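Local coordinates for encapsidation protein (Bacillus phage phi29, PDB 5HD9) that probably hydrolyses ATP to drive viral DNA into the capsid, as the ATPase of the phage packaging motor, at residues 14-19 and 165-170; 157-162 and 171-176. All coordinates share one frame; numbering follows the deposited sequence.

Overall arrangement
Both contacts involve helix 162-167 and the chain on its two sides. Contact 1 sets the end of this helix and the residues after it against strand 16-19, within the mixed sheet of the ASCE fold. Contact 2 joins the loop before the helix to the loop after it. Their centres are about 10 Å apart, and their segments alternate along the chain. They touch where Leu165 CD2 meets Val160 CG1 at 3.9 Å. Contact 2 lies farther out, about 18 Å from the centre of the chain against about 13 Å for contact 1. Strand 16-19 leads into a sequence that fits a P-loop (Gly21, Gly26, Lys27, Ser28), the probable nucleotide site.

Contact 1: 14-19 and 165-170; sequences RILNFV and LFFNLV
Phe18 and Phe167 each hold CG anti to the carbonyl carbon (chi1 -51° and -63°), which sets the two rings between strand 16-19 and the end of helix 162-167. The rings approach only loosely, Phe18 CZ lying 4.5 Å from Phe167 CD2. Leu16 meets the Phe167 ring through its CD2 methyl. This methyl lies over one face, 3.8 Å from the ring centroid and 30° off the normal, a CH-pi contact. Leu16 CD2 is nearest to CE2 of Phe167, at 3.4 Å. The two side chains cross at about a right angle. Phe166 also meets the Phe167 ring, with its CD1 atom 3.8 Å above the plane and offset toward the rim. Farther along the strand, Phe18 CE1 meets Leu169 CD1 at 3.8 Å, again with the side chains crossed. Phe18 has aromatic company too: Phe164 meets it edge-to-face, and Phe117 also meets the ring. A Schellman motif at Asn168 turns the chain out of the helix just before Leu169. No hydrogen bond crosses between the segments. The union is wholly apolar, and Leu16, Phe18 and Leu169 are buried, so it probably rests on dispersion and the exclusion of water.

Contact 2: 157-162 and 171-176; sequences VSVVNP and PDVNKR
This contact belongs to the link between strands 149-153 and 177-179 of the ASCE fold, which carries the short helix 162-167. Segment 157-162 leads into helix 162-167, and segment 171-176 leads away from it. Val159 reaches across from the first loop. Its CG1 methyl is anti to the backbone N (chi1 -180°) and meets CD and CG of Pro171. Val159 CG1 lies 3.4 Å from Pro171 CD and equally near CG, tighter than usual van der Waals contact. The other branch, Val159 CG2, turns to Val173 and comes within 4.2 Å of its CG1. One valine thus touches two residues of the second loop, closely at Pro171 and loosely at Val173, and no hydrogen bond joins the segments.

Each loop has its own polar bonds. In the first, Asn161 ND2 donates to Ser158 O at 3.0 Å, nearly straight at 170° and in the plane of the amide. Asn161 is also the N-cap of helix 162-167: its OD1 accepts from Phe164 N. The amide therefore uses both ends, one for the loop and one for the helix. In the second, residues 172-175 form a type I beta turn, closed by Lys175 N to Asp172 O at 3.1 Å. Asp172 OD1 takes Asn174 N at 2.8 Å, an Asx turn, while Lys175 NZ makes a long, weak salt bridge to OD2.

Around the contact, Asn161 packs on Phe117, and Val157 on Ile20 just past strand 16-19. At the far end, Asp172 N bonds to Asn178 in strand 177-179, and Arg176 forms a salt bridge with Glu186 of strand 183-186.

Contact 1: 14-19 and 165-170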
ATOM      1  N   ARG A  14      -6.787  -1.020  11.385  1.00 15.24           N
ATOM      2  CA  ARG A  14      -5.816   0.011  11.755  1.00 15.16           C
ATOM      3  C   ARG A  14      -5.548   0.943  10.574  1.00 14.48           C
ATOM      4  O   ARG A  14      -5.568   0.515   9.421  1.00 12.29           O
ATOM      5  CB  ARG A  14      -4.503  -0.622  12.240  1.00 14.14           C
ATOM      6  CG  ARG A  14      -4.643  -1.527  13.467  1.00 15.25           C
ATOM      7  CD  ARG A  14      -5.528  -0.890  14.535  1.00 16.97           C
ATOM      8  NE  ARG A  14      -5.234  -1.363  15.889  1.00 17.61           N
ATOM      9  CZ  ARG A  14      -5.960  -2.246  16.575  1.00 19.25           C
ATOM     10  NH1 ARG A  14      -7.049  -2.801  16.053  1.00 18.91           N
ATOM     11  NH2 ARG A  14      -5.588  -2.579  17.804  1.00 21.33           N
ATOM     12  N   ILE A  15      -5.299   2.217  10.870  1.00 13.93           N
ATOM     13  CA  ILE A  15      -5.069   3.221   9.834  1.00 16.47           C
ATOM     14  C   ILE A  15      -3.737   2.996   9.134  1.00 13.35           C
ATOM     15  O   ILE A  15      -3.600   3.278   7.941  1.00 13.32           O
ATOM     16  CB  ILE A  15      -5.089   4.654  10.418  1.00 21.59           C
ATOM     17  CG1 ILE A  15      -6.449   4.962  11.048  1.00 32.97           C
ATOM     18  CG2 ILE A  15      -4.763   5.689   9.347  1.00 20.80           C
ATOM     19  CD1 ILE A  15      -7.603   4.969  10.081  1.00 44.25           C
ATOM     20  N   LEU A  16      -2.759   2.495   9.885  1.00 12.32           N
ATOM     21  CA  LEU A  16      -1.414   2.268   9.363  1.00 14.60           C
ATOM     22  C   LEU A  16      -1.034   0.795   9.522  1.00 11.53           C
ATOM     23  O   LEU A  16      -1.132   0.235  10.611  1.00 13.29           O
ATOM     24  CB  LEU A  16      -0.413   3.176  10.085  1.00 19.42           C
ATOM     25  CG  LEU A  16       0.793   3.738   9.326  1.00 29.66           C
ATOM     26  CD1 LEU A  16       0.421   4.353   7.986  1.00 30.95           C
ATOM     27  CD2 LEU A  16       1.483   4.777  10.197  1.00 36.62           C
ATOM     28  N   ASN A  17      -0.624   0.171   8.423  1.00 10.60           N
ATOM     29  CA  ASN A  17      -0.297  -1.253   8.408  1.00 13.13           C
ATOM     30  C   ASN A  17       1.020  -1.517   7.689  1.00 10.63           C
ATOM     31  O   ASN A  17       1.266  -0.974   6.610  1.00 10.41           O
ATOM     32  CB  ASN A  17      -1.413  -2.057   7.732  1.00 14.68           C
ATOM     33  CG  ASN A  17      -2.770  -1.827   8.368  1.00 12.47           C
ATOM     34  OD1 ASN A  17      -3.179  -2.563   9.266  1.00 13.73           O
ATOM     35  ND2 ASN A  17      -3.481  -0.811   7.896  1.00 10.80           N
ATOM     36  N   PHE A  18       1.860  -2.355   8.294  1.00 10.66           N
ATOM     37  CA  PHE A  18       3.139  -2.739   7.705  1.00 11.27           C
ATOM     38  C   PHE A  18       3.231  -4.259   7.584  1.00 11.85           C
ATOM     39  O   PHE A  18       3.284  -4.961   8.589  1.00 15.24           O
ATOM     40  CB  PHE A  18       4.307  -2.213   8.544  1.00 13.38           C
ATOM     41  CG  PHE A  18       4.217  -0.746   8.863  1.00 12.27           C
ATOM     42  CD1 PHE A  18       3.597  -0.313  10.022  1.00 12.40           C
ATOM     43  CD2 PHE A  18       4.763   0.198   8.010  1.00 13.48           C
ATOM     44  CE1 PHE A  18       3.515   1.034  10.323  1.00 10.85           C
ATOM     45  CE2 PHE A  18       4.682   1.548   8.307  1.00 14.02           C
ATOM     46  CZ  PHE A  18       4.058   1.962   9.467  1.00 11.64           C
ATOM     47  N   VAL A  19       3.248  -4.761   6.351  1.00 11.62           N
ATOM     48  CA  VAL A  19       3.428  -6.188   6.103  1.00 12.65           C
ATOM     49  C   VAL A  19       4.842  -6.413   5.580  1.00 15.24           C
ATOM     50  O   VAL A  19       5.197  -5.923   4.504  1.00 15.09           O
ATOM     51  CB  VAL A  19       2.398  -6.733   5.101  1.00 13.30           C
ATOM     52  CG1 VAL A  19       2.439  -8.254   5.072  1.00 14.44           C
ATOM     53  CG2 VAL A  19       0.995  -6.250   5.465  1.00 11.89           C
ATOM     54  N   LEU A 165      10.745   3.579  13.712  1.00 18.06           N
ATOM     55  CA  LEU A 165      11.406   4.490  14.638  1.00 20.42           C
ATOM     56  C   LEU A 165      10.513   5.683  14.961  1.00 20.17           C
ATOM     57  O   LEU A 165      10.357   6.059  16.122  1.00 21.67           O
ATOM     58  CB  LEU A 165      12.731   4.978  14.056  1.00 22.30           C
ATOM     59  CG  LEU A 165      13.824   3.927  13.855  1.00 23.73           C
ATOM     60  CD1 LEU A 165      15.022   4.552  13.157  1.00 26.02           C
ATOM     61  CD2 LEU A 165      14.238   3.308  15.180  1.00 25.90           C
ATOM     62  N   PHE A 166       9.926   6.270  13.924  1.00 19.06           N
ATOM     63  CA  PHE A 166       9.131   7.486  14.075  1.00 20.00           C
ATOM     64  C   PHE A 166       7.927   7.235  14.980  1.00 19.32           C
ATOM     65  O   PHE A 166       7.638   8.029  15.875  1.00 20.31           O
ATOM     66  CB  PHE A 166       8.679   7.995  12.700  1.00 20.54           C
ATOM     67  CG  PHE A 166       8.020   9.346  12.732  1.00 23.90           C
ATOM     68  CD1 PHE A 166       6.679   9.472  13.051  1.00 25.27           C
ATOM     69  CD2 PHE A 166       8.742  10.488  12.431  1.00 29.02           C
ATOM     70  CE1 PHE A 166       6.074  10.715  13.076  1.00 29.90           C
ATOM     71  CE2 PHE A 166       8.141  11.732  12.455  1.00 32.97           C
ATOM     72  CZ  PHE A 166       6.806  11.845  12.776  1.00 32.27           C
ATOM     73  N   PHE A 167       7.243   6.116  14.754  1.00 17.10           N
ATOM     74  CA  PHE A 167       6.022   5.795  15.490  1.00 17.62           C
ATOM     75  C   PHE A 167       6.281   5.001  16.771  1.00 19.58           C
ATOM     76  O   PHE A 167       5.346   4.669  17.498  1.00 21.66           O
ATOM     77  CB  PHE A 167       5.064   5.020  14.584  1.00 16.19           C
ATOM     78  CG  PHE A 167       4.591   5.810  13.395  1.00 17.33           C
ATOM     79  CD1 PHE A 167       3.790   6.924  13.563  1.00 23.03           C
ATOM     80  CD2 PHE A 167       4.947   5.437  12.110  1.00 18.13           C
ATOM     81  CE1 PHE A 167       3.353   7.654  12.473  1.00 25.68           C
ATOM     82  CE2 PHE A 167       4.515   6.162  11.015  1.00 20.49           C
ATOM     83  CZ  PHE A 167       3.715   7.272  11.197  1.00 24.28           C
ATOM     84  N   ASN A 168       7.548   4.707  17.043  1.00 17.84           N
ATOM     85  CA  ASN A 168       7.936   3.981  18.251  1.00 17.29           C
ATOM     86  C   ASN A 168       7.371   2.566  18.250  1.00 16.59           C
ATOM     87  O   ASN A 168       6.786   2.111  19.235  1.00 15.92           O
ATOM     88  CB  ASN A 168       7.485   4.733  19.507  1.00 20.19           C
ATOM     89  CG  ASN A 168       8.141   4.207  20.771  1.00 22.80           C
ATOM     90  OD1 ASN A 168       9.056   3.384  20.715  1.00 19.61           O
ATOM     91  ND2 ASN A 168       7.678   4.686  21.920  1.00 27.17           N
ATOM     92  N   LEU A 169       7.558   1.880  17.127  1.00 15.21           N
ATOM     93  CA  LEU A 169       7.124   0.500  16.970  1.00 16.61           C
ATOM     94  C   LEU A 169       8.331  -0.433  17.039  1.00 18.04           C
ATOM     95  O   LEU A 169       9.240  -0.340  16.215  1.00 17.94           O
ATOM     96  CB  LEU A 169       6.385   0.319  15.641  1.00 14.14           C
ATOM     97  CG  LEU A 169       5.301   1.366  15.363  1.00 13.56           C
ATOM     98  CD1 LEU A 169       4.731   1.196  13.969  1.00 15.14           C
ATOM     99  CD2 LEU A 169       4.195   1.290  16.403  1.00 12.72           C
ATOM    100  N   VAL A 170       8.345  -1.307  18.041  1.00 18.30           N
ATOM    101  CA  VAL A 170       9.409  -2.293  18.201  1.00 21.00           C
ATOM    102  C   VAL A 170       8.778  -3.674  18.314  1.00 22.99           C
ATOM    103  O   VAL A 170       8.496  -4.141  19.419  1.00 24.39           O
ATOM    104  CB  VAL A 170      10.278  -1.982  19.437  1.00 27.05           C
ATOM    105  CG1 VAL A 170      11.257  -3.129  19.749  1.00 33.01           C
ATOM    106  CG2 VAL A 170      11.023  -0.670  19.214  1.00 27.79           C
TER

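Contact 2: 157-162 and 171-176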
ATOM      1  N   VAL A 157      12.791  -6.978   6.126  1.00 27.33           N
ATOM      2  CA  VAL A 157      12.297  -7.072   7.487  1.00 31.26           C
ATOM      3  C   VAL A 157      13.291  -6.314   8.369  1.00 35.19           C
ATOM      4  O   VAL A 157      13.793  -6.814   9.372  1.00 41.59           O
ATOM      5  CB  VAL A 157      12.095  -8.564   7.897  1.00 33.36           C
ATOM      6  CG1 VAL A 157      13.345  -9.377   7.613  1.00 41.17           C
ATOM      7  CG2 VAL A 157      11.620  -8.719   9.351  1.00 30.17           C
ATOM      8  N   SER A 158      13.589  -5.089   7.944  1.00 31.92           N
ATOM      9  CA  SER A 158      14.337  -4.151   8.767  1.00 31.25           C
ATOM     10  C   SER A 158      13.407  -3.612   9.840  1.00 26.57           C
ATOM     11  O   SER A 158      12.547  -2.775   9.570  1.00 21.11           O
ATOM     12  CB  SER A 158      14.908  -3.008   7.929  1.00 32.25           C
ATOM     13  OG  SER A 158      15.522  -2.034   8.756  1.00 34.44           O
ATOM     14  N   VAL A 159      13.581  -4.119  11.053  1.00 29.07           N
ATOM     15  CA  VAL A 159      12.729  -3.768  12.179  1.00 33.86           C
ATOM     16  C   VAL A 159      13.076  -2.364  12.677  1.00 36.24           C
ATOM     17  O   VAL A 159      12.355  -1.779  13.486  1.00 40.12           O
ATOM     18  CB  VAL A 159      12.882  -4.816  13.307  1.00 43.44           C
ATOM     19  CG1 VAL A 159      12.004  -4.484  14.504  1.00 53.31           C
ATOM     20  CG2 VAL A 159      12.564  -6.216  12.766  1.00 40.14           C
ATOM     21  N   VAL A 160      14.177  -1.819  12.169  1.00 35.78           N
ATOM     22  CA  VAL A 160      14.615  -0.478  12.529  1.00 33.54           C
ATOM     23  C   VAL A 160      14.693   0.363  11.258  1.00 30.21           C
ATOM     24  O   VAL A 160      15.757   0.565  10.675  1.00 36.88           O
ATOM     25  CB  VAL A 160      15.966  -0.537  13.297  1.00 44.30           C
ATOM     26  CG1 VAL A 160      16.688   0.812  13.346  1.00 43.92           C
ATOM     27  CG2 VAL A 160      15.715  -1.044  14.710  1.00 46.37           C
ATOM     28  N   ASN A 161      13.520   0.817  10.825  1.00 27.08           N
ATOM     29  CA  ASN A 161      13.377   1.690   9.671  1.00 21.54           C
ATOM     30  C   ASN A 161      12.708   2.990  10.116  1.00 20.59           C
ATOM     31  O   ASN A 161      12.173   3.058  11.221  1.00 21.04           O
ATOM     32  CB  ASN A 161      12.566   0.998   8.574  1.00 19.55           C
ATOM     33  CG  ASN A 161      11.112   0.802   8.956  1.00 16.46           C
ATOM     34  OD1 ASN A 161      10.306   1.726   8.874  1.00 19.51           O
ATOM     35  ND2 ASN A 161      10.768  -0.412   9.368  1.00 16.95           N
ATOM     36  N   PRO A 162      12.734   4.027   9.265  1.00 20.75           N
ATOM     37  CA  PRO A 162      12.241   5.344   9.686  1.00 20.83           C
ATOM     38  C   PRO A 162      10.812   5.329  10.227  1.00 19.85           C
ATOM     39  O   PRO A 162      10.518   6.067  11.167  1.00 22.17           O
ATOM     40  CB  PRO A 162      12.320   6.173   8.401  1.00 23.84           C
ATOM     41  CG  PRO A 162      13.375   5.508   7.588  1.00 26.44           C
ATOM     42  CD  PRO A 162      13.240   4.050   7.880  1.00 25.75           C
ATOM     43  N   PRO A 171       8.547  -4.332  17.162  1.00 22.34           N
ATOM     44  CA  PRO A 171       7.804  -5.594  17.132  1.00 18.38           C
ATOM     45  C   PRO A 171       8.581  -6.786  17.666  1.00 19.85           C
ATOM     46  O   PRO A 171       9.812  -6.778  17.696  1.00 22.26           O
ATOM     47  CB  PRO A 171       7.509  -5.781  15.642  1.00 19.08           C
ATOM     48  CG  PRO A 171       8.658  -5.127  14.965  1.00 20.47           C
ATOM     49  CD  PRO A 171       8.963  -3.921  15.809  1.00 22.06           C
ATOM     50  N   ASP A 172       7.836  -7.799  18.095  1.00 18.13           N
ATOM     51  CA  ASP A 172       8.391  -9.092  18.460  1.00 18.54           C
ATOM     52  C   ASP A 172       8.405  -9.958  17.206  1.00 18.70           C
ATOM     53  O   ASP A 172       7.353 -10.261  16.652  1.00 20.22           O
ATOM     54  CB  ASP A 172       7.555  -9.737  19.571  1.00 20.75           C
ATOM     55  CG  ASP A 172       8.107 -11.072  20.036  1.00 25.53           C
ATOM     56  OD1 ASP A 172       8.948 -11.669  19.332  1.00 26.05           O
ATOM     57  OD2 ASP A 172       7.680 -11.534  21.113  1.00 30.46           O
ATOM     58  N   VAL A 173       9.596 -10.351  16.762  1.00 23.88           N
ATOM     59  CA  VAL A 173       9.729 -11.120  15.523  1.00 27.07           C
ATOM     60  C   VAL A 173       9.159 -12.535  15.637  1.00 25.19           C
ATOM     61  O   VAL A 173       8.970 -13.205  14.622  1.00 26.04           O
ATOM     62  CB  VAL A 173      11.210 -11.220  15.064  1.00 23.01           C
ATOM     63  CG1 VAL A 173      11.691  -9.878  14.530  1.00 24.69           C
ATOM     64  CG2 VAL A 173      12.109 -11.725  16.189  1.00 25.18           C
ATOM     65  N   ASN A 174       8.881 -12.988  16.859  1.00 20.40           N
ATOM     66  CA  ASN A 174       8.252 -14.294  17.059  1.00 21.19           C
ATOM     67  C   ASN A 174       6.744 -14.278  16.792  1.00 19.67           C
ATOM     68  O   ASN A 174       6.101 -15.324  16.806  1.00 22.70           O
ATOM     69  CB  ASN A 174       8.499 -14.802  18.485  1.00 27.73           C
ATOM     70  CG  ASN A 174       9.953 -15.146  18.742  1.00 37.82           C
ATOM     71  OD1 ASN A 174      10.770 -15.169  17.823  1.00 44.94           O
ATOM     72  ND2 ASN A 174      10.280 -15.431  20.000  1.00 40.80           N
ATOM     73  N   LYS A 175       6.187 -13.091  16.556  1.00 18.92           N
ATOM     74  CA  LYS A 175       4.745 -12.935  16.363  1.00 19.26           C
ATOM     75  C   LYS A 175       4.398 -12.598  14.915  1.00 17.11           C
ATOM     76  O   LYS A 175       5.062 -11.766  14.297  1.00 17.32           O
ATOM     77  CB  LYS A 175       4.199 -11.828  17.272  1.00 22.78           C
ATOM     78  CG  LYS A 175       4.316 -12.093  18.764  1.00 29.27           C
ATOM     79  CD  LYS A 175       3.790 -10.899  19.559  1.00 34.65           C
ATOM     80  CE  LYS A 175       3.710 -11.191  21.050  1.00 41.54           C
ATOM     81  NZ  LYS A 175       4.534 -10.243  21.854  1.00 43.25           N
ATOM     82  N   ARG A 176       3.357 -13.226  14.375  1.00 16.06           N
ATOM     83  CA  ARG A 176       2.876 -12.830  13.059  1.00 16.69           C
ATOM     84  C   ARG A 176       2.309 -11.419  13.138  1.00 15.68           C
ATOM     85  O   ARG A 176       2.528 -10.616  12.240  1.00 15.27           O
ATOM     86  CB  ARG A 176       1.810 -13.781  12.509  1.00 18.70           C
ATOM     87  CG  ARG A 176       1.280 -13.302  11.154  1.00 18.26           C
ATOM     88  CD  ARG A 176       0.369 -14.294  10.452  1.00 22.04           C
ATOM     89  NE  ARG A 176      -0.099 -13.744   9.179  1.00 23.95           N
ATOM     90  CZ  ARG A 176      -0.568 -14.464   8.164  1.00 26.95           C
ATOM     91  NH1 ARG A 176      -0.638 -15.784   8.253  1.00 28.87           N
ATOM     92  NH2 ARG A 176      -0.964 -13.860   7.052  1.00 28.12           N
TER